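Local coordinates for protein acetamidase (Bacillus halodurans, PDB 2II1) that binds calcium ions and, as a member of the acetamidase/formamidase family, probably hydrolyses carbon-nitrogen bonds in linear amides, at residues S23-S26 with G27-V30; T34-C37 with F38-I42; Q41-N44 with E45-L49; A239-A242 with T243-A247. All coordinates share one frame; numbering follows the deposited sequence.

Contact 1 (S23-S26 with G27-V30); sequences SCQS and GDTV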
ATOM      1  N   SER A  23     -15.216  33.328  -5.804  1.00 14.41           N
ATOM      2  CA  SER A  23     -15.737  32.687  -6.998  1.00 15.44           C
ATOM      3  C   SER A  23     -14.670  32.691  -8.040  1.00 16.21           C
ATOM      4  O   SER A  23     -13.822  33.593  -8.040  1.00 14.05           O
ATOM      5  CB  SER A  23     -16.926  33.453  -7.574  1.00 17.42           C
ATOM      6  OG  SER A  23     -17.991  33.543  -6.658  1.00 19.59           O
ATOM      7  N   CYS A  24     -14.721  31.682  -8.924  1.00 16.09           N
ATOM      8  CA  CYS A  24     -13.927  31.673 -10.154  1.00 16.46           C
ATOM      9  C   CYS A  24     -14.713  31.084 -11.327  1.00 15.99           C
ATOM     10  O   CYS A  24     -15.834  30.614 -11.170  1.00 15.15           O
ATOM     11  CB  CYS A  24     -12.611  30.906  -9.960  1.00 16.53           C
ATOM     12  SG  CYS A  24     -12.793  29.157  -9.796  1.00 20.00           S
ATOM     13  N   GLN A  25     -14.112  31.163 -12.508  1.00 16.94           N
ATOM     14  CA  GLN A  25     -14.620  30.483 -13.687  1.00 17.53           C
ATOM     15  C   GLN A  25     -13.789  29.224 -13.873  1.00 15.19           C
ATOM     16  O   GLN A  25     -12.684  29.128 -13.354  1.00 14.53           O
ATOM     17  CB  GLN A  25     -14.486  31.354 -14.936  1.00 17.94           C
ATOM     18  CG  GLN A  25     -15.126  32.745 -14.854  1.00 25.26           C
ATOM     19  CD  GLN A  25     -16.646  32.725 -14.662  1.00 26.78           C
ATOM     20  OE1 GLN A  25     -17.362  31.910 -15.256  1.00 29.40           O
ATOM     21  NE2 GLN A  25     -17.140  33.643 -13.831  1.00 19.89           N
ATOM     22  N   SER A  26     -14.321  28.276 -14.636  1.00 13.45           N
ATOM     23  CA  SER A  26     -13.557  27.122 -15.080  1.00 13.48           C
ATOM     24  C   SER A  26     -12.264  27.594 -15.767  1.00 15.67           C
ATOM     25  O   SER A  26     -12.291  28.504 -16.601  1.00 14.75           O
ATOM     26  CB  SER A  26     -14.363  26.298 -16.072  1.00 14.34           C
ATOM     27  OG  SER A  26     -13.680  25.093 -16.394  1.00 10.95           O
ATOM     28  N   GLY A  27     -11.143  26.995 -15.369  1.00 15.71           N
ATOM     29  CA  GLY A  27      -9.837  27.253 -15.962  1.00 15.19           C
ATOM     30  C   GLY A  27      -9.016  28.299 -15.251  1.00 13.27           C
ATOM     31  O   GLY A  27      -7.854  28.523 -15.606  1.00 10.89           O
ATOM     32  N   ASP A  28      -9.600  28.945 -14.246  1.00 14.15           N
ATOM     33  CA  ASP A  28      -8.862  29.941 -13.478  1.00 13.18           C
ATOM     34  C   ASP A  28      -7.786  29.309 -12.611  1.00 12.57           C
ATOM     35  O   ASP A  28      -7.919  28.153 -12.169  1.00 12.44           O
ATOM     36  CB  ASP A  28      -9.798  30.786 -12.623  1.00 15.11           C
ATOM     37  CG  ASP A  28     -10.556  31.829 -13.436  1.00 13.21           C
ATOM     38  OD1 ASP A  28     -10.329  31.927 -14.651  1.00 16.85           O
ATOM     39  OD2 ASP A  28     -11.389  32.563 -12.850  1.00 12.13           O
ATOM     40  N   THR A  29      -6.698  30.055 -12.428  1.00 11.42           N
ATOM     41  CA  THR A  29      -5.689  29.748 -11.404  1.00 11.52           C
ATOM     42  C   THR A  29      -6.183  30.272 -10.067  1.00 10.51           C
ATOM     43  O   THR A  29      -6.579  31.442  -9.977  1.00 12.82           O
ATOM     44  CB  THR A  29      -4.329  30.389 -11.712  1.00 10.85           C
ATOM     45  OG1 THR A  29      -3.838  29.857 -12.937  1.00 14.05           O
ATOM     46  CG2 THR A  29      -3.314  30.078 -10.614  1.00  8.51           C
ATOM     47  N   VAL A  30      -6.184  29.409  -9.051  1.00 11.36           N
ATOM     48  CA  VAL A  30      -6.623  29.773  -7.690  1.00  9.67           C
ATOM     49  C   VAL A  30      -5.523  29.494  -6.685  1.00  9.71           C
ATOM     50  O   VAL A  30      -4.946  28.416  -6.685  1.00 10.76           O
ATOM     51  CB  VAL A  30      -7.913  29.021  -7.229  1.00 12.38           C
ATOM     52  CG1 VAL A  30      -8.494  29.738  -6.028  1.00  6.71           C
ATOM     53  CG2 VAL A  30      -8.939  28.950  -8.331  1.00 13.48           C
TER
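Asp28 meets Gln25 twice across the type II beta turn that runs from one to the other, and both meetings are hydrogen bonds. The backbone one closes the turn: Asp28 N gives its hydrogen to Gln25 O at 3.2 Å. The second comes back from the side chain, where Asp28 OD2 takes the hydrogen of Gln25 N at 3.1 Å in a nearly straight bond (171°), the donor standing well above the carboxylate plane. With CG set beside its own backbone N (chi1 -76°), Asp28 brings the carboxylate back over the strand it has just left. Carbon packs against that carboxylate, Cys24 CB lying 3.5 Å from Asp28 OD2. The apolar contact is Cys24 SG to Val30 CG2 at 4.1 Å, in the interior between strands 60-67 and 201-210. Steric demand acts at Gly27, whose positive phi (94°) is that of the third turn position; a beta carbon there would run into Ser26 O. The polar ends of Gln25 and Ser26 are bound outside the turn, Gln25 NE2 to Glu67 and Ser26 OG to the backbone N of Val209. An alanine at Asp28 would remove the carboxylate, and Gln25 N would probably lose its side-chain acceptor, leaving the turn to its single backbone bond. Strand 22-25 pairs with 60-67, whereas 28-34 pairs with 201-210, so the chain changes sheets here. Two bonds between Gln25 and Asp28, one backbone and one side-chain, probably fix how the chain turns from one sheet to the other.

Contact 2 (T34-C37 with F38-I42); sequences TKDC and FSDQI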
ATOM      1  N   THR A  34      -3.047  28.486   3.539  1.00 13.74           N
ATOM      2  CA  THR A  34      -3.560  27.536   4.533  1.00 16.07           C
ATOM      3  C   THR A  34      -2.908  27.689   5.919  1.00 16.64           C
ATOM      4  O   THR A  34      -1.760  28.083   6.033  1.00 19.83           O
ATOM      5  CB  THR A  34      -3.331  26.048   4.058  1.00 15.27           C
ATOM      6  OG1 THR A  34      -1.962  25.697   4.268  1.00 25.44           O
ATOM      7  CG2 THR A  34      -3.700  25.852   2.561  1.00 15.85           C
ATOM      8  N   LYS A  35      -3.644  27.368   6.977  1.00 17.31           N
ATOM      9  CA  LYS A  35      -3.001  27.198   8.281  1.00 17.99           C
ATOM     10  C   LYS A  35      -2.720  25.699   8.455  1.00 16.88           C
ATOM     11  O   LYS A  35      -3.292  24.865   7.723  1.00 16.80           O
ATOM     12  CB  LYS A  35      -3.893  27.711   9.395  1.00 18.92           C
ATOM     13  CG  LYS A  35      -4.464  29.087   9.163  1.00 21.37           C
ATOM     14  CD  LYS A  35      -5.105  29.571  10.429  1.00 23.45           C
ATOM     15  CE  LYS A  35      -5.475  31.039  10.385  1.00 24.80           C
ATOM     16  NZ  LYS A  35      -6.612  31.245  11.312  1.00 21.11           N
ATOM     17  N   ASP A  36      -1.829  25.347   9.385  1.00 16.54           N
ATOM     18  CA  ASP A  36      -1.510  23.925   9.635  1.00 16.71           C
ATOM     19  C   ASP A  36      -2.730  23.300  10.279  1.00 17.14           C
ATOM     20  O   ASP A  36      -3.659  24.044  10.624  1.00 12.40           O
ATOM     21  CB  ASP A  36      -0.217  23.716  10.456  1.00 15.82           C
ATOM     22  CG  ASP A  36      -0.337  24.081  11.943  1.00 17.68           C
ATOM     23  OD1 ASP A  36      -1.446  24.154  12.501  1.00 24.19           O
ATOM     24  OD2 ASP A  36       0.717  24.271  12.590  1.00 20.22           O
ATOM     25  N   CYS A  37      -2.774  21.970  10.421  1.00 16.40           N
ATOM     26  CA  CYS A  37      -4.038  21.355  10.881  1.00 17.91           C
ATOM     27  C   CYS A  37      -4.328  21.558  12.361  1.00 15.28           C
ATOM     28  O   CYS A  37      -5.372  21.129  12.841  1.00 14.23           O
ATOM     29  CB  CYS A  37      -4.235  19.889  10.431  1.00 21.26           C
ATOM     30  SG  CYS A  37      -3.228  18.666  11.145  1.00 29.12           S
ATOM     31  N   PHE A  38      -3.426  22.228  13.072  1.00 17.18           N
ATOM     32  CA  PHE A  38      -3.728  22.730  14.420  1.00 16.62           C
ATOM     33  C   PHE A  38      -4.168  24.189  14.435  1.00 15.75           C
ATOM     34  O   PHE A  38      -4.293  24.768  15.524  1.00 18.65           O
ATOM     35  CB  PHE A  38      -2.512  22.577  15.338  1.00 16.27           C
ATOM     36  CG  PHE A  38      -1.905  21.231  15.277  1.00 14.35           C
ATOM     37  CD1 PHE A  38      -2.579  20.136  15.819  1.00 15.96           C
ATOM     38  CD2 PHE A  38      -0.679  21.037  14.634  1.00 17.75           C
ATOM     39  CE1 PHE A  38      -2.044  18.859  15.749  1.00 18.48           C
ATOM     40  CE2 PHE A  38      -0.113  19.752  14.557  1.00 25.21           C
ATOM     41  CZ  PHE A  38      -0.793  18.661  15.122  1.00 21.33           C
ATOM     42  N   SER A  39      -4.412  24.772  13.254  1.00 14.98           N
ATOM     43  CA  SER A  39      -4.621  26.229  13.119  1.00 15.27           C
ATOM     44  C   SER A  39      -3.449  27.008  13.725  1.00 15.92           C
ATOM     45  O   SER A  39      -3.632  28.059  14.342  1.00 14.52           O
ATOM     46  CB  SER A  39      -5.949  26.679  13.766  1.00 14.85           C
ATOM     47  OG  SER A  39      -7.065  26.565  12.894  1.00 16.61           O
ATOM     48  N   ASP A  40      -2.246  26.472  13.555  1.00 16.57           N
ATOM     49  CA  ASP A  40      -0.995  27.132  13.962  1.00 16.71           C
ATOM     50  C   ASP A  40      -0.861  27.324  15.509  1.00 14.74           C
ATOM     51  O   ASP A  40      -0.103  28.192  16.005  1.00 11.59           O
ATOM     52  CB  ASP A  40      -0.828  28.452  13.166  1.00 18.70           C
ATOM     53  CG  ASP A  40      -0.907  28.254  11.632  1.00 23.69           C
ATOM     54  OD1 ASP A  40      -0.527  27.183  11.101  1.00 18.58           O
ATOM     55  OD2 ASP A  40      -1.342  29.195  10.936  1.00 25.72           O
ATOM     56  N   GLN A  41      -1.586  26.486  16.263  1.00 12.04           N
ATOM     57  CA  GLN A  41      -1.652  26.601  17.720  1.00 13.33           C
ATOM     58  C   GLN A  41      -0.413  26.092  18.441  1.00 15.49           C
ATOM     59  O   GLN A  41      -0.093  26.571  19.531  1.00 17.83           O
ATOM     60  CB  GLN A  41      -2.870  25.863  18.259  1.00 14.46           C
ATOM     61  CG  GLN A  41      -4.167  26.551  17.899  1.00 12.47           C
ATOM     62  CD  GLN A  41      -5.352  25.863  18.498  1.00 13.60           C
ATOM     63  OE1 GLN A  41      -5.622  26.035  19.675  1.00 13.38           O
ATOM     64  NE2 GLN A  41      -6.050  25.059  17.703  1.00 17.08           N
ATOM     65  N   ILE A  42       0.265  25.107  17.855  1.00 15.88           N
ATOM     66  CA  ILE A  42       1.472  24.555  18.440  1.00 15.26           C
ATOM     67  C   ILE A  42       2.701  25.226  17.817  1.00 16.27           C
ATOM     68  O   ILE A  42       2.988  25.047  16.635  1.00 16.07           O
ATOM     69  CB  ILE A  42       1.527  23.021  18.270  1.00 16.46           C
ATOM     70  CG1 ILE A  42       0.162  22.405  18.638  1.00 14.21           C
ATOM     71  CG2 ILE A  42       2.642  22.430  19.130  1.00 18.29           C
ATOM     72  CD1 ILE A  42       0.158  20.911  18.852  1.00 12.28           C
TER
HETATM   73  O   HOH W   1       0.743  24.332  15.231  1.00 24.13           O
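Asp36 and Asp40 grip each other's backbone across two successive turns, type I from Asp36 to Ser39 and type I' from Phe38 to Gln41. From Asp36 CB the chain leaves between the backbone N and the carbonyl carbon (chi1 73°), with Asp40 OD1 3.5 Å from that CB. CG then comes within 3.2 Å of the same Asp40 OD1, the two carboxylate planes 70° apart. At the tip, Asp36 OD1 accepts a hydrogen bond from Asp40 N at 2.7 Å and, in a weak bond that makes an Asx turn, another from Phe38 N at 2.8 Å. OD2 receives a hydrogen bond from a water 2.6 Å away, which also bridges to the N and O of Ile42. Asp40 OD1 answers by taking the hydrogen of Asp36 N at 2.8 Å. Replacing Asp36 by an alanine would probably leave Asp40 N and Phe38 N without their side-chain acceptor and the water with one bond fewer. Cys37 SG lies over the Phe38 ring, 4.6 Å from its centroid, and close to a bound calcium ion. The loop leaves strand 28-34, with Cys37 against Asp182 of strand 176-184 and Glu198 of strand 198-199, both calcium ligands, while Phe38 and Ile42 touch strand 87-92.

Contact 3 (Q41-N44 with E45-L49); sequences QITN and EEQAL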
ATOM      1  N   GLN A  41      -1.586  26.486  16.263  1.00 12.04           N
ATOM      2  CA  GLN A  41      -1.652  26.601  17.720  1.00 13.33           C
ATOM      3  C   GLN A  41      -0.413  26.092  18.441  1.00 15.49           C
ATOM      4  O   GLN A  41      -0.093  26.571  19.531  1.00 17.83           O
ATOM      5  CB  GLN A  41      -2.870  25.863  18.259  1.00 14.46           C
ATOM      6  CG  GLN A  41      -4.167  26.551  17.899  1.00 12.47           C
ATOM      7  CD  GLN A  41      -5.352  25.863  18.498  1.00 13.60           C
ATOM      8  OE1 GLN A  41      -5.622  26.035  19.675  1.00 13.38           O
ATOM      9  NE2 GLN A  41      -6.050  25.059  17.703  1.00 17.08           N
ATOM     10  N   ILE A  42       0.265  25.107  17.855  1.00 15.88           N
ATOM     11  CA  ILE A  42       1.472  24.555  18.440  1.00 15.26           C
ATOM     12  C   ILE A  42       2.701  25.226  17.817  1.00 16.27           C
ATOM     13  O   ILE A  42       2.988  25.047  16.635  1.00 16.07           O
ATOM     14  CB  ILE A  42       1.527  23.021  18.270  1.00 16.46           C
ATOM     15  CG1 ILE A  42       0.162  22.405  18.638  1.00 14.21           C
ATOM     16  CG2 ILE A  42       2.642  22.430  19.130  1.00 18.29           C
ATOM     17  CD1 ILE A  42       0.158  20.911  18.852  1.00 12.28           C
ATOM     18  N   THR A  43       3.407  26.012  18.630  1.00 16.65           N
ATOM     19  CA  THR A  43       4.616  26.734  18.208  1.00 16.39           C
ATOM     20  C   THR A  43       5.877  26.360  19.012  1.00 16.82           C
ATOM     21  O   THR A  43       6.967  26.871  18.744  1.00 13.76           O
ATOM     22  CB  THR A  43       4.396  28.226  18.428  1.00 17.05           C
ATOM     23  OG1 THR A  43       4.141  28.434  19.818  1.00 11.85           O
ATOM     24  CG2 THR A  43       3.194  28.735  17.608  1.00 16.27           C
ATOM     25  N   ASN A  44       5.718  25.469  19.984  1.00 18.01           N
ATOM     26  CA  ASN A  44       6.741  25.163  20.982  1.00 19.81           C
ATOM     27  C   ASN A  44       6.649  23.689  21.419  1.00 19.40           C
ATOM     28  O   ASN A  44       5.554  23.157  21.552  1.00 20.92           O
ATOM     29  CB  ASN A  44       6.593  26.146  22.157  1.00 20.42           C
ATOM     30  CG  ASN A  44       6.730  25.493  23.517  1.00 27.30           C
ATOM     31  OD1 ASN A  44       5.729  25.205  24.171  1.00 35.84           O
ATOM     32  ND2 ASN A  44       7.972  25.280  23.966  1.00 30.38           N
ATOM     33  N   GLU A  45       7.797  23.041  21.648  1.00 19.77           N
ATOM     34  CA  GLU A  45       7.854  21.576  21.864  1.00 17.46           C
ATOM     35  C   GLU A  45       7.395  21.089  23.268  1.00 18.46           C
ATOM     36  O   GLU A  45       7.229  19.886  23.497  1.00 17.26           O
ATOM     37  CB  GLU A  45       9.266  21.059  21.558  1.00 16.65           C
ATOM     38  CG  GLU A  45       9.674  21.111  20.070  1.00 15.54           C
ATOM     39  CD  GLU A  45      10.961  20.329  19.774  1.00 18.67           C
ATOM     40  OE1 GLU A  45      11.762  20.143  20.717  1.00 27.33           O
ATOM     41  OE2 GLU A  45      11.193  19.905  18.614  1.00 14.10           O
ATOM     42  N   GLU A  46       7.197  22.015  24.203  1.00 19.28           N
ATOM     43  CA  GLU A  46       6.606  21.679  25.511  1.00 22.12           C
ATOM     44  C   GLU A  46       5.074  21.893  25.549  1.00 22.18           C
ATOM     45  O   GLU A  46       4.442  21.723  26.601  1.00 22.30           O
ATOM     46  CB  GLU A  46       7.314  22.445  26.641  1.00 23.23           C
ATOM     47  CG  GLU A  46       8.572  21.735  27.161  1.00 26.92           C
ATOM     48  CD  GLU A  46       8.259  20.475  27.973  1.00 27.97           C
ATOM     49  OE1 GLU A  46       7.497  20.595  28.954  1.00 38.64           O
ATOM     50  OE2 GLU A  46       8.763  19.374  27.645  1.00 15.59           O
ATOM     51  N   GLN A  47       4.481  22.244  24.401  1.00 22.41           N
ATOM     52  CA  GLN A  47       3.021  22.347  24.298  1.00 23.80           C
ATOM     53  C   GLN A  47       2.467  20.967  24.084  1.00 24.07           C
ATOM     54  O   GLN A  47       2.925  20.252  23.210  1.00 24.69           O
ATOM     55  CB  GLN A  47       2.574  23.226  23.127  1.00 23.85           C
ATOM     56  CG  GLN A  47       2.491  24.685  23.438  1.00 23.62           C
ATOM     57  CD  GLN A  47       2.045  25.470  22.237  1.00 29.16           C
ATOM     58  OE1 GLN A  47       2.870  26.031  21.514  1.00 29.95           O
ATOM     59  NE2 GLN A  47       0.732  25.492  21.990  1.00 32.98           N
ATOM     60  N   ALA A  48       1.484  20.591  24.892  1.00 26.28           N
ATOM     61  CA  ALA A  48       0.792  19.326  24.697  1.00 26.60           C
ATOM     62  C   ALA A  48      -0.342  19.498  23.682  1.00 25.98           C
ATOM     63  O   ALA A  48      -1.054  20.519  23.697  1.00 24.24           O
ATOM     64  CB  ALA A  48       0.255  18.802  26.025  1.00 28.04           C
ATOM     65  N   LEU A  49      -0.494  18.492  22.812  1.00 25.60           N
ATOM     66  CA  LEU A  49      -1.658  18.344  21.919  1.00 24.80           C
ATOM     67  C   LEU A  49      -2.975  18.572  22.656  1.00 27.21           C
ATOM     68  O   LEU A  49      -3.889  19.224  22.143  1.00 28.86           O
ATOM     69  CB  LEU A  49      -1.670  16.943  21.279  1.00 23.88           C
ATOM     70  CG  LEU A  49      -2.737  16.667  20.213  1.00 20.10           C
ATOM     71  CD1 LEU A  49      -2.703  17.722  19.125  1.00 18.10           C
ATOM     72  CD2 LEU A  49      -2.575  15.280  19.595  1.00 22.78           C
TER
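Gln47 turns its side-chain amide back toward Gln41 and Thr43 at the end of the type I beta turn that runs from Asn44 to Gln47, in the loop between strands 28-34 and 60-67. The amide lies alongside the backbone and bridges Gln41 O and Thr43 N, the polar groups on either side of Ile42. NE2 donates to Gln41 O at 2.8 Å, nearly straight (168°), with the acceptor close to the plane of the donating amide. On its other arm, OE1 accepts a hydrogen bond from Thr43 N at 2.9 Å, the donor tilted out of the carbonyl plane. The side chain reaches this far because it is extended beyond CG (chi2 -180°), the amide then being turned across the end of the chain. As side chains Ile42 and Gln47 run antiparallel to one another, Ile42 CG2 coming 4.1 Å from Gln47 CB, methyl against the aliphatic base of the glutamine. The CD1 end of Ile42 lies 4.3 Å from Leu49 CD1, and both side chains touch Thr91 of strand 87-92. The turn itself is closed by Gln47 N to Asn44 O at 3.2 Å. Outside the loop, Glu45 binds the backbone of Leu110 and the carbonyl of Gln47 takes the hydroxyl of Thr108, which ties the turn to strand 107-114. Thr43 holds Gln47 a second time: its hydroxyl OG1 donates to Gln47 OE1 at 3.2 Å, so that one oxygen accepts from both the backbone and the side chain of a single residue.

Contact 4 (A239-A242 with T243-A247); sequences AVQA and TKNMA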
ATOM      1  N   ALA A 239     -10.110  -0.652   0.806  1.00  9.50           N
ATOM      2  CA  ALA A 239      -9.361  -1.409  -0.179  1.00  7.26           C
ATOM      3  C   ALA A 239     -10.260  -2.035  -1.231  1.00  8.25           C
ATOM      4  O   ALA A 239     -10.034  -1.849  -2.434  1.00  7.50           O
ATOM      5  CB  ALA A 239      -8.462  -2.532   0.523  1.00  6.75           C
ATOM      6  N   VAL A 240     -11.270  -2.792  -0.790  1.00  5.75           N
ATOM      7  CA  VAL A 240     -12.223  -3.404  -1.708  1.00  6.51           C
ATOM      8  C   VAL A 240     -12.997  -2.370  -2.553  1.00  7.28           C
ATOM      9  O   VAL A 240     -13.173  -2.575  -3.754  1.00  9.06           O
ATOM     10  CB  VAL A 240     -13.223  -4.363  -0.966  1.00  5.60           C
ATOM     11  CG1 VAL A 240     -14.326  -4.801  -1.930  1.00  9.50           C
ATOM     12  CG2 VAL A 240     -12.471  -5.572  -0.367  1.00  3.97           C
ATOM     13  N   GLN A 241     -13.439  -1.260  -1.945  1.00  7.59           N
ATOM     14  CA  GLN A 241     -14.070  -0.173  -2.691  1.00  8.67           C
ATOM     15  C   GLN A 241     -13.148   0.508  -3.719  1.00  9.02           C
ATOM     16  O   GLN A 241     -13.588   0.726  -4.842  1.00 10.65           O
ATOM     17  CB  GLN A 241     -14.637   0.907  -1.792  1.00  6.47           C
ATOM     18  CG  GLN A 241     -15.580   1.834  -2.513  1.00 14.29           C
ATOM     19  CD  GLN A 241     -16.843   1.116  -3.005  1.00 15.49           C
ATOM     20  OE1 GLN A 241     -17.524   0.446  -2.233  1.00 16.40           O
ATOM     21  NE2 GLN A 241     -17.120   1.219  -4.290  1.00 11.63           N
ATOM     22  N   ALA A 242     -11.919   0.882  -3.361  1.00 10.17           N
ATOM     23  CA  ALA A 242     -11.002   1.488  -4.340  1.00  9.90           C
ATOM     24  C   ALA A 242     -10.773   0.596  -5.548  1.00 10.59           C
ATOM     25  O   ALA A 242     -10.625   1.082  -6.691  1.00  9.52           O
ATOM     26  CB  ALA A 242      -9.617   1.838  -3.705  1.00 11.37           C
ATOM     27  N   THR A 243     -10.634  -0.693  -5.262  1.00  8.44           N
ATOM     28  CA  THR A 243     -10.383  -1.716  -6.252  1.00 11.01           C
ATOM     29  C   THR A 243     -11.595  -1.882  -7.194  1.00  9.07           C
ATOM     30  O   THR A 243     -11.438  -1.914  -8.409  1.00  8.41           O
ATOM     31  CB  THR A 243      -9.996  -3.077  -5.575  1.00  8.87           C
ATOM     32  OG1 THR A 243      -8.879  -2.863  -4.702  1.00  7.16           O
ATOM     33  CG2 THR A 243      -9.653  -4.137  -6.620  1.00  7.01           C
ATOM     34  N   LYS A 244     -12.786  -1.994  -6.630  1.00 10.13           N
ATOM     35  CA  LYS A 244     -14.003  -2.105  -7.431  1.00 12.30           C
ATOM     36  C   LYS A 244     -14.282  -0.891  -8.297  1.00 11.96           C
ATOM     37  O   LYS A 244     -14.833  -1.050  -9.378  1.00 11.53           O
ATOM     38  CB  LYS A 244     -15.195  -2.403  -6.544  1.00 12.92           C
ATOM     39  CG  LYS A 244     -15.164  -3.863  -6.059  1.00 23.67           C
ATOM     40  CD  LYS A 244     -16.358  -4.209  -5.177  1.00 25.88           C
ATOM     41  CE  LYS A 244     -16.402  -5.699  -4.844  1.00 23.50           C
ATOM     42  NZ  LYS A 244     -17.774  -6.112  -4.419  1.00 25.67           N
ATOM     43  N   ASN A 245     -13.900   0.299  -7.821  1.00  9.75           N
ATOM     44  CA  ASN A 245     -14.012   1.568  -8.596  1.00 10.03           C
ATOM     45  C   ASN A 245     -13.140   1.594  -9.852  1.00 10.11           C
ATOM     46  O   ASN A 245     -13.565   2.048 -10.936  1.00 12.45           O
ATOM     47  CB  ASN A 245     -13.655   2.777  -7.730  1.00  8.19           C
ATOM     48  CG  ASN A 245     -14.695   3.076  -6.660  1.00 11.18           C
ATOM     49  OD1 ASN A 245     -15.696   2.378  -6.551  1.00  7.68           O
ATOM     50  ND2 ASN A 245     -14.458   4.137  -5.871  1.00  5.26           N
HETATM   51  N   MSE A 246     -11.922   1.108  -9.706  1.00  8.16           N
HETATM   52  CA  MSE A 246     -11.044   0.933 -10.864  1.00  9.72           C
HETATM   53  C   MSE A 246     -11.637  -0.096 -11.823  1.00  7.36           C
HETATM   54  O   MSE A 246     -11.794   0.153 -13.015  1.00 11.26           O
HETATM   55  CB  MSE A 246      -9.633   0.518 -10.420  1.00  8.61           C
HETATM   56  CG  MSE A 246      -8.644   0.489 -11.572  1.00 11.99           C
HETATM   57 SE   MSE A 246      -8.430   2.242 -12.444  0.75 17.74          SE
HETATM   58  CE  MSE A 246      -7.303   2.871 -11.000  1.00  4.22           C
ATOM     59  N   ALA A 247     -11.986  -1.259 -11.301  1.00 11.08           N
ATOM     60  CA  ALA A 247     -12.435  -2.385 -12.143  1.00 10.98           C
ATOM     61  C   ALA A 247     -13.751  -2.080 -12.914  1.00 11.75           C
ATOM     62  O   ALA A 247     -13.916  -2.458 -14.075  1.00 11.26           O
ATOM     63  CB  ALA A 247     -12.568  -3.663 -11.266  1.00 11.34           C
TER
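Thr243 and Ala239 form the tight side of this part of helix 235-253. Thr243 OG1 sits beside its own backbone N (chi1 -55°) and donates to Ala239 O at 2.7 Å, while Thr243 N donates to the same oxygen at 3.1 Å, the two reaching it from opposite faces of the carbonyl plane. Around them the face is packed: Leu271 of strand 270-275 lies against both side chains, Phe285 of strand 281-288 covers Thr243, and Leu235 and Ile192 of the second subunit pack on Ala239 and Thr243 respectively. Ala242 O accepts hydrogen bonds from Met246 N, of a selenomethionine, and from the hydroxyl of Thr228. The other flank is looser. Gln241 is exposed, and a bend at CG (chi2 65°) brings NE2 round to donate to Asn245 OD1 at 2.9 Å, the acceptor near the plane of the Gln241 amide while the two amide planes stand 52° apart. Val240 and Lys244 lie alongside each other, Val240 CG1 3.7 Å from Lys244 CE, and Lys244 also packs on Ala98 of the second subunit. Both flanks use the i to i+4 spacing, but differently. One amide-to-amide bond links Gln241 and Asn245 on the outer flank; on the buried one, a hydroxyl bonded to a main-chain carbonyl is probably what lets Thr243 lie among apolar neighbours.

Along the chain, contact 1 comes first, turning strand 22-25 into strand 28-34 and so passing from one sheet to the other. Strand 28-34 then runs out into the loop of contact 2, which begins a few residues after contact 1, their centres about 26 Å apart. Contact 3 overlaps contact 2 at Gln41 and Ile42, and the two also touch through Phe38 CE1 and Leu49 CD1 at 3.6 Å; together they carry the loop from the calcium site out to strands 87-92 and 107-114. Contact 4 follows much later, closing i to i+4 turns of helix 235-253 at the subunit interface, across the chain's centre from contacts 2 and 3. None encloses another.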